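PDB 1H9M: molybdenum-binding-protein from Azotobacter vinelandii, which binds molybdate in the cytoplasm as a trimer of subunits with two TOBE domains each, and probably serves in molybdenum homeostasis. Local coordinates for residues K56-V62 with N138-P144; A64-L69 with I110-V114; L68-D72 with E121-K125. All coordinates share one frame. Residue numbers count along the deposited sequence, not the author numbering.

Contact 1 of 3, residues K56-V62 with N138-P144; sequences KEVVAVV and NVILGVP
An antiparallel strand pair closes the first OB-like domain of the chain with residues from its far C-terminal end, a worked example of one domain borrowing a strand from the other's sequence. Strands 57-62 and 140-143 are extended throughout, their axes approaching to 4.5 Å with 147° between N-to-C directions. Two hydrogen-bonded pairs flank one non-hydrogen-bonded pair. V59 N gives to G142 O at 2.9 Å and G142 N to V59 O at 2.7 Å; V61 N gives to I140 O at 2.8 Å and I140 N to V61 O at 3.0 Å. Between them A60 faces L141 with their CA atoms 4.6 Å apart.

V61 (t) and I140 (m, t) share one face, CB to CB 4.0 Å. Beside them G142 has no CB; an ideal one would lie 2.7 Å from V59 CG2, a clash with V59 as it stands. On the face of A60 and L141, A60 CB reaches V139 CG1 at 3.9 Å. Past the last bonded pair, V59 with G142, the chains stay side by side: V58 CG1 meets V143 CG1 at 3.7 Å, and E57 O lies 3.2 Å from P144 CD.

Strand 10-21 flanks 57-62 on its other edge, L141 packs on V28, I30 and A40 of strands 25-32 and 37-43, and beyond G142 and V143 the sheet continues into a strand of the second subunit.

Contact 2 of 3, residues A64-L69 with I110-V114; sequences APWVLL and ITSMV. With MOO (molybdate ion), chain E; MOO (molybdate ion), chain B.
Between strand 57-62 of one five-stranded sheet and strand 68-70 of the other, residues 64-66 form a 3-10 turn that docks against strand 109-115, outermost in its sheet within this chain. The nearest CA pairs are A64 with S112 at 4.3 Å and P65 with M113 at 4.7 Å.

Two hydrogen bonds tie the segments together. A64 O is a shared acceptor: it closes the turn by taking V67 N at 3.1 Å and also receives M113 N at 3.1 Å with an N-H...O angle of 163°, while S112 CA lies 3.6 Å from the same oxygen. Farther on, the S112 side chain (chi1 t) turns its hydroxyl to the linker, OG giving to V67 O at 2.8 Å.

Apolar contacts fill in around these bonds. A64 CB lies 4.0 Å from M113 CB and P65 CD 4.3 Å from the same CB. V67 (t) points at the strand, CG1 to I110 CD1 4.1 Å, and L69 (m, t) brings CD1 to V114 CG1 at 4.0 Å.

Two anions border the contact. A64 N donates to O2 of the chain B molybdate at 2.9 Å in a nearly straight bond, and P65 CD is 3.4 Å from its O1. V114, part of another molybdate pocket with M113, T115 and A118, holds its CA 3.6 Å from O1 of the chain E ion. W66 NE1 bonds to P65 O of the second subunit.

The chemistry implies that A64 has a double role: its carbonyl secures the 3-10 turn to the strand, while its amide donates one of the bonds to a molybdate that K63 NZ and R9 N also bind.

Contact 3 of 3, residues L68-D72 with E121-K125; sequences LLMTD and ELGLK
Strand 68-70, outermost in its sheet within this chain but continued by a strand of the third subunit, packs here on the Schellman motif that ends helix 116-121, with G123 at positive phi (69°) turning the chain out of the helix. The contact is apolar packing, with L122 and L124 on the two sides of the glycine both pointing at the strand.

L69 (m, t) comes first and points into the domain: its CD1 meets L124 CD1 at 3.6 Å, its CB lies 4.3 Å from L122 CD1, and that same methyl stands 3.5 Å from L69 O. M70 turns its side chain away, offering only backbone, CA to L122 CD1 4.4 Å, while its own backbone pairs with S131 of strand 129-134. At T71 the chain turns a corner, T71 CA lying 6.3 Å from L122 CA. The p rotamer of T71 sets OG1 3.8 Å from L122 CD2 and its methyl CG2 3.8 Å from both L122 O and L124 CD2.

How the contacts relate
Contacts 2 and 3 start from one strand: L68 and L69 belong to both, and L69 touches 110-114 and 121-125 at once, though their centres lie 11 Å apart. Contact 1 sits on the opposite side of the chain's centre, yet touches contact 2 where N138 O comes 3.1 Å from W66 CE3. The chemistry follows the place. Contact 1 is regular backbone pairing within a sheet, buried except at K56, E57 and P144; contact 2, wholly buried, mixes a linker turn, a serine hydroxyl and anion binding; contact 3, farthest out with T71 and L122 partly exposed, relies on methyl packing. Together they show sequence-distant segments completing two related domains.

Contact 1 of 3, residues K56-V62 with N138-P144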
loop_
_atom_site.group_PDB
_atom_site.type_symbol
_atom_site.label_atom_id
_atom_site.label_comp_id
_atom_site.label_asym_id
_atom_site.label_seq_id
_atom_site.Cartn_x
_atom_site.Cartn_y
_atom_site.Cartn_z
ATOM N N LYS A 56 -15.855 3.629 -20.267
ATOM C CA LYS A 56 -14.835 2.637 -20.624
ATOM C C LYS A 56 -14.888 1.401 -19.735
ATOM O O LYS A 56 -14.990 1.584 -18.477
ATOM C CB LYS A 56 -13.414 3.258 -20.502
ATOM C CG LYS A 56 -12.381 2.234 -20.951
ATOM C CD LYS A 56 -11.087 2.856 -21.424
ATOM C CE LYS A 56 -10.609 2.134 -22.685
ATOM N NZ LYS A 56 -9.269 2.612 -23.133
ATOM N N GLU A 57 -14.851 0.190 -20.339
ATOM C CA GLU A 57 -14.863 -0.988 -19.411
ATOM C C GLU A 57 -13.392 -1.169 -18.949
ATOM O O GLU A 57 -12.353 -1.094 -19.672
ATOM C CB GLU A 57 -15.699 -2.136 -19.859
ATOM C CG GLU A 57 -16.720 -1.865 -20.970
ATOM C CD GLU A 57 -16.827 -3.070 -21.886
ATOM O OE1 GLU A 57 -15.759 -3.508 -22.357
ATOM O OE2 GLU A 57 -17.948 -3.565 -22.104
ATOM N N VAL A 58 -13.355 -1.448 -17.629
ATOM C CA VAL A 58 -12.054 -1.622 -16.969
ATOM C C VAL A 58 -12.131 -2.731 -15.931
ATOM O O VAL A 58 -13.180 -3.318 -15.623
ATOM C CB VAL A 58 -11.669 -0.362 -16.151
ATOM C CG1 VAL A 58 -11.477 0.821 -17.150
ATOM C CG2 VAL A 58 -12.766 -0.020 -15.165
ATOM N N VAL A 59 -10.974 -3.174 -15.426
ATOM C CA VAL A 59 -10.849 -4.019 -14.256
ATOM C C VAL A 59 -10.116 -3.209 -13.132
ATOM O O VAL A 59 -9.366 -2.297 -13.464
ATOM C CB VAL A 59 -10.035 -5.311 -14.508
ATOM C CG1 VAL A 59 -11.052 -6.194 -15.282
ATOM C CG2 VAL A 59 -8.654 -5.039 -15.059
ATOM N N ALA A 60 -10.548 -3.479 -11.906
ATOM C CA ALA A 60 -9.893 -2.831 -10.739
ATOM C C ALA A 60 -9.141 -3.991 -10.063
ATOM O O ALA A 60 -9.738 -5.036 -9.812
ATOM C CB ALA A 60 -11.002 -2.366 -9.824
ATOM N N VAL A 61 -7.886 -3.833 -9.721
ATOM C CA VAL A 61 -7.023 -4.872 -9.187
ATOM C C VAL A 61 -6.543 -4.450 -7.780
ATOM O O VAL A 61 -5.965 -3.365 -7.702
ATOM C CB VAL A 61 -5.793 -5.001 -10.113
ATOM C CG1 VAL A 61 -4.842 -6.064 -9.609
ATOM C CG2 VAL A 61 -6.375 -5.356 -11.512
ATOM N N VAL A 62 -6.789 -5.300 -6.794
ATOM C CA VAL A 62 -6.406 -4.877 -5.416
ATOM C C VAL A 62 -5.733 -6.050 -4.751
ATOM O O VAL A 62 -6.317 -7.099 -4.643
ATOM C CB VAL A 62 -7.637 -4.429 -4.592
ATOM C CG1 VAL A 62 -7.200 -4.037 -3.190
ATOM C CG2 VAL A 62 -8.347 -3.207 -5.230
ATOM N N ASN A 138 -4.868 2.643 -3.494
ATOM C CA ASN A 138 -4.396 1.244 -3.521
ATOM C C ASN A 138 -5.162 0.440 -4.587
ATOM O O ASN A 138 -5.450 -0.741 -4.401
ATOM C CB ASN A 138 -4.642 0.582 -2.186
ATOM C CG ASN A 138 -3.694 1.206 -1.140
ATOM O OD1 ASN A 138 -4.178 1.355 -0.010
ATOM N ND2 ASN A 138 -2.483 1.533 -1.569
ATOM N N VAL A 139 -5.754 1.154 -5.561
ATOM C CA VAL A 139 -6.435 0.417 -6.618
ATOM C C VAL A 139 -5.738 0.543 -7.956
ATOM O O VAL A 139 -5.585 1.709 -8.434
ATOM C CB VAL A 139 -7.876 0.916 -6.751
ATOM C CG1 VAL A 139 -8.655 0.117 -7.846
ATOM C CG2 VAL A 139 -8.657 0.783 -5.431
ATOM N N ILE A 140 -5.360 -0.569 -8.550
ATOM C CA ILE A 140 -4.748 -0.499 -9.894
ATOM C C ILE A 140 -5.884 -0.705 -10.889
ATOM O O ILE A 140 -6.838 -1.438 -10.670
ATOM C CB ILE A 140 -3.705 -1.611 -9.980
ATOM C CG1 ILE A 140 -2.468 -1.209 -9.166
ATOM C CG2 ILE A 140 -3.346 -1.840 -11.467
ATOM C CD1 ILE A 140 -1.547 -2.452 -8.923
ATOM N N LEU A 141 -5.810 0.057 -12.039
ATOM C CA LEU A 141 -6.884 -0.205 -13.009
ATOM C C LEU A 141 -6.252 -0.865 -14.227
ATOM O O LEU A 141 -5.079 -0.756 -14.553
ATOM C CB LEU A 141 -7.399 1.154 -13.538
ATOM C CG LEU A 141 -8.128 1.914 -12.415
ATOM C CD1 LEU A 141 -8.648 3.280 -13.023
ATOM C CD2 LEU A 141 -9.226 1.137 -11.751
ATOM N N GLY A 142 -7.150 -1.641 -14.903
ATOM C CA GLY A 142 -6.669 -2.297 -16.135
ATOM C C GLY A 142 -7.710 -2.161 -17.272
ATOM O O GLY A 142 -8.870 -1.958 -16.983
ATOM N N VAL A 143 -7.188 -2.055 -18.479
ATOM C CA VAL A 143 -8.076 -1.968 -19.654
ATOM C C VAL A 143 -7.701 -3.134 -20.583
ATOM O O VAL A 143 -6.629 -3.513 -20.887
ATOM C CB VAL A 143 -8.123 -0.666 -20.442
ATOM C CG1 VAL A 143 -8.728 0.450 -19.592
ATOM C CG2 VAL A 143 -6.788 -0.273 -21.042
ATOM N N PRO A 144 -8.924 -3.639 -21.090
ATOM C CA PRO A 144 -8.809 -4.799 -21.994
ATOM C C PRO A 144 -8.302 -4.515 -23.386
ATOM O O PRO A 144 -7.775 -3.444 -23.696
ATOM C CB PRO A 144 -10.218 -5.370 -22.167
ATOM C CG PRO A 144 -11.050 -4.681 -21.147
ATOM C CD PRO A 144 -10.447 -3.334 -20.971
#

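Contact 2 of 3, residues A64-L69 with I110-V114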
loop_
_atom_site.group_PDB
_atom_site.type_symbol
_atom_site.label_atom_id
_atom_site.label_comp_id
_atom_site.label_asym_id
_atom_site.label_seq_id
_atom_site.Cartn_x
_atom_site.Cartn_y
_atom_site.Cartn_z
ATOM N N ALA A 64 -4.549 -8.543 -1.759
ATOM C CA ALA A 64 -5.137 -8.882 -0.444
ATOM C C ALA A 64 -4.618 -8.098 0.728
ATOM O O ALA A 64 -5.415 -7.563 1.527
ATOM C CB ALA A 64 -5.075 -10.373 -0.145
ATOM N N PRO A 65 -3.331 -7.857 0.922
ATOM C CA PRO A 65 -2.844 -7.011 1.998
ATOM C C PRO A 65 -3.176 -5.567 1.922
ATOM O O PRO A 65 -2.938 -4.788 2.911
ATOM C CB PRO A 65 -1.301 -7.194 2.048
ATOM C CG PRO A 65 -1.047 -7.702 0.684
ATOM C CD PRO A 65 -2.208 -8.515 0.154
ATOM N N TRP A 66 -3.835 -5.036 0.879
ATOM C CA TRP A 66 -4.270 -3.703 0.803
ATOM C C TRP A 66 -5.751 -3.517 1.270
ATOM O O TRP A 66 -6.212 -2.402 1.410
ATOM C CB TRP A 66 -4.139 -3.268 -0.651
ATOM C CG TRP A 66 -2.770 -3.488 -1.283
ATOM C CD1 TRP A 66 -1.587 -3.943 -0.708
ATOM C CD2 TRP A 66 -2.446 -3.227 -2.652
ATOM N NE1 TRP A 66 -0.571 -3.989 -1.653
ATOM C CE2 TRP A 66 -1.083 -3.527 -2.872
ATOM C CE3 TRP A 66 -3.244 -2.834 -3.725
ATOM C CZ2 TRP A 66 -0.508 -3.425 -4.149
ATOM C CZ3 TRP A 66 -2.642 -2.693 -4.948
ATOM C CH2 TRP A 66 -1.269 -2.985 -5.200
ATOM N N VAL A 67 -6.389 -4.631 1.641
ATOM C CA VAL A 67 -7.824 -4.509 2.053
ATOM C C VAL A 67 -7.977 -4.574 3.548
ATOM O O VAL A 67 -7.474 -5.570 4.138
ATOM C CB VAL A 67 -8.600 -5.694 1.372
ATOM C CG1 VAL A 67 -10.067 -5.600 1.774
ATOM C CG2 VAL A 67 -8.419 -5.672 -0.158
ATOM N N LEU A 68 -8.579 -3.531 4.121
ATOM C CA LEU A 68 -8.811 -3.636 5.570
ATOM C C LEU A 68 -10.225 -4.290 5.751
ATOM O O LEU A 68 -11.008 -4.235 4.826
ATOM C CB LEU A 68 -8.930 -2.253 6.140
ATOM C CG LEU A 68 -7.609 -1.462 6.166
ATOM C CD1 LEU A 68 -7.180 -1.022 4.778
ATOM C CD2 LEU A 68 -7.904 -0.195 6.985
ATOM N N LEU A 69 -10.415 -4.867 6.933
ATOM C CA LEU A 69 -11.767 -5.368 7.246
ATOM C C LEU A 69 -12.370 -4.597 8.416
ATOM O O LEU A 69 -11.638 -4.287 9.351
ATOM C CB LEU A 69 -11.791 -6.860 7.592
ATOM C CG LEU A 69 -11.418 -7.753 6.377
ATOM C CD1 LEU A 69 -11.270 -9.207 6.929
ATOM C CD2 LEU A 69 -12.448 -7.739 5.290
ATOM N N ILE A 110 -14.426 -10.732 -2.166
ATOM C CA ILE A 110 -13.223 -9.868 -2.037
ATOM C C ILE A 110 -12.350 -10.527 -0.984
ATOM O O ILE A 110 -12.924 -11.043 -0.030
ATOM C CB ILE A 110 -13.527 -8.418 -1.630
ATOM C CG1 ILE A 110 -12.237 -7.597 -1.387
ATOM C CG2 ILE A 110 -14.369 -8.353 -0.390
ATOM C CD1 ILE A 110 -12.319 -6.116 -1.665
ATOM N N THR A 111 -11.033 -10.641 -1.205
ATOM C CA THR A 111 -10.202 -11.319 -0.233
ATOM C C THR A 111 -9.286 -10.268 0.422
ATOM O O THR A 111 -8.699 -9.418 -0.263
ATOM C CB THR A 111 -9.369 -12.354 -0.985
ATOM O OG1 THR A 111 -10.308 -13.294 -1.608
ATOM C CG2 THR A 111 -8.419 -13.126 -0.089
ATOM N N SER A 112 -9.092 -10.463 1.704
ATOM C CA SER A 112 -8.228 -9.551 2.481
ATOM C C SER A 112 -7.227 -10.379 3.242
ATOM O O SER A 112 -7.498 -11.556 3.609
ATOM C CB SER A 112 -9.110 -8.758 3.475
ATOM O OG SER A 112 -8.308 -8.195 4.477
ATOM N N MET A 113 -5.999 -9.908 3.443
ATOM C CA MET A 113 -4.999 -10.556 4.286
ATOM C C MET A 113 -4.903 -9.729 5.575
ATOM O O MET A 113 -4.564 -8.570 5.400
ATOM C CB MET A 113 -3.655 -10.713 3.598
ATOM C CG MET A 113 -2.569 -11.470 4.386
ATOM S SD MET A 113 -2.942 -13.212 4.501
ATOM C CE MET A 113 -2.684 -13.805 2.848
ATOM N N VAL A 114 -5.261 -10.256 6.727
ATOM C CA VAL A 114 -5.129 -9.492 7.970
ATOM C C VAL A 114 -4.366 -10.338 9.023
ATOM O O VAL A 114 -4.034 -11.517 8.761
ATOM C CB VAL A 114 -6.512 -9.132 8.544
ATOM C CG1 VAL A 114 -7.402 -8.284 7.647
ATOM C CG2 VAL A 114 -7.268 -10.436 8.820
HETATM MO MO MOO E . -4.109 -5.651 9.642
HETATM O O1 MOO E . -3.144 -6.457 8.373
HETATM O O2 MOO E . -3.191 -4.280 10.371
HETATM O O3 MOO E . -5.604 -5.145 8.820
HETATM O O4 MOO E . -4.429 -6.958 10.848
HETATM MO MO MOO B . -1.724 -11.249 -3.506
HETATM O O1 MOO B . -0.858 -10.813 -2.005
HETATM O O2 MOO B . -3.406 -10.597 -3.487
HETATM O O3 MOO B . -0.720 -10.581 -4.816
HETATM O O4 MOO B . -1.706 -13.055 -3.516
#

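Contact 3 of 3, residues L68-D72 with E121-K125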
loop_
_atom_site.group_PDB
_atom_site.type_symbol
_atom_site.label_atom_id
_atom_site.label_comp_id
_atom_site.label_asym_id
_atom_site.label_seq_id
_atom_site.Cartn_x
_atom_site.Cartn_y
_atom_site.Cartn_z
ATOM N N LEU A 68 -8.579 -3.531 4.121
ATOM C CA LEU A 68 -8.811 -3.636 5.570
ATOM C C LEU A 68 -10.225 -4.290 5.751
ATOM O O LEU A 68 -11.008 -4.235 4.826
ATOM C CB LEU A 68 -8.930 -2.253 6.140
ATOM C CG LEU A 68 -7.609 -1.462 6.166
ATOM C CD1 LEU A 68 -7.180 -1.022 4.778
ATOM C CD2 LEU A 68 -7.904 -0.195 6.985
ATOM N N LEU A 69 -10.415 -4.867 6.933
ATOM C CA LEU A 69 -11.767 -5.368 7.246
ATOM C C LEU A 69 -12.370 -4.597 8.416
ATOM O O LEU A 69 -11.638 -4.287 9.351
ATOM C CB LEU A 69 -11.791 -6.860 7.592
ATOM C CG LEU A 69 -11.418 -7.753 6.377
ATOM C CD1 LEU A 69 -11.270 -9.207 6.929
ATOM C CD2 LEU A 69 -12.448 -7.739 5.290
ATOM N N MET A 70 -13.662 -4.271 8.340
ATOM C CA MET A 70 -14.207 -3.535 9.489
ATOM C C MET A 70 -15.544 -4.194 9.907
ATOM O O MET A 70 -16.254 -4.556 8.984
ATOM C CB MET A 70 -14.327 -2.053 9.154
ATOM C CG MET A 70 -15.072 -1.179 10.173
ATOM S SD MET A 70 -15.020 0.546 9.581
ATOM C CE MET A 70 -15.988 0.466 8.160
ATOM N N THR A 71 -15.695 -4.390 11.224
ATOM C CA THR A 71 -17.033 -4.952 11.562
ATOM C C THR A 71 -17.915 -3.927 12.253
ATOM O O THR A 71 -19.094 -4.203 12.459
ATOM C CB THR A 71 -16.948 -6.211 12.438
ATOM O OG1 THR A 71 -16.167 -5.918 13.587
ATOM C CG2 THR A 71 -16.323 -7.352 11.648
ATOM N N ASP A 72 -17.313 -2.859 12.747
ATOM C CA ASP A 72 -18.100 -1.814 13.428
ATOM C C ASP A 72 -17.343 -0.503 13.282
ATOM O O ASP A 72 -16.262 -0.361 13.851
ATOM C CB ASP A 72 -18.268 -2.170 14.901
ATOM C CG ASP A 72 -19.020 -1.141 15.723
ATOM O OD1 ASP A 72 -19.743 -0.314 15.123
ATOM O OD2 ASP A 72 -18.868 -1.190 16.969
ATOM N N GLU A 121 -10.117 -10.530 17.315
ATOM C CA GLU A 121 -10.694 -9.288 17.799
ATOM C C GLU A 121 -11.951 -8.838 17.095
ATOM O O GLU A 121 -12.864 -8.294 17.764
ATOM C CB GLU A 121 -9.597 -8.214 17.776
ATOM N N LEU A 122 -12.111 -9.034 15.779
ATOM C CA LEU A 122 -13.327 -8.623 15.103
ATOM C C LEU A 122 -14.389 -9.740 15.200
ATOM O O LEU A 122 -15.433 -9.540 14.597
ATOM C CB LEU A 122 -13.100 -8.221 13.645
ATOM C CG LEU A 122 -12.131 -7.064 13.342
ATOM C CD1 LEU A 122 -12.204 -6.712 11.852
ATOM C CD2 LEU A 122 -12.414 -5.833 14.176
ATOM N N GLY A 123 -14.041 -10.942 15.638
ATOM C CA GLY A 123 -14.976 -12.058 15.616
ATOM C C GLY A 123 -15.324 -12.540 14.225
ATOM O O GLY A 123 -16.422 -13.068 13.952
ATOM N N LEU A 124 -14.375 -12.467 13.272
ATOM C CA LEU A 124 -14.641 -12.959 11.930
ATOM C C LEU A 124 -14.713 -14.477 11.982
ATOM O O LEU A 124 -13.926 -15.175 12.613
ATOM C CB LEU A 124 -13.573 -12.519 10.905
ATOM C CG LEU A 124 -13.340 -11.005 10.878
ATOM C CD1 LEU A 124 -12.049 -10.634 10.154
ATOM C CD2 LEU A 124 -14.542 -10.348 10.204
ATOM N N LYS A 125 -15.686 -15.014 11.276
ATOM C CA LYS A 125 -15.940 -16.429 11.083
ATOM C C LYS A 125 -16.976 -16.496 9.955
ATOM O O LYS A 125 -17.606 -15.466 9.735
ATOM C CB LYS A 125 -16.544 -17.046 12.345
ATOM C CG LYS A 125 -18.000 -16.674 12.545
#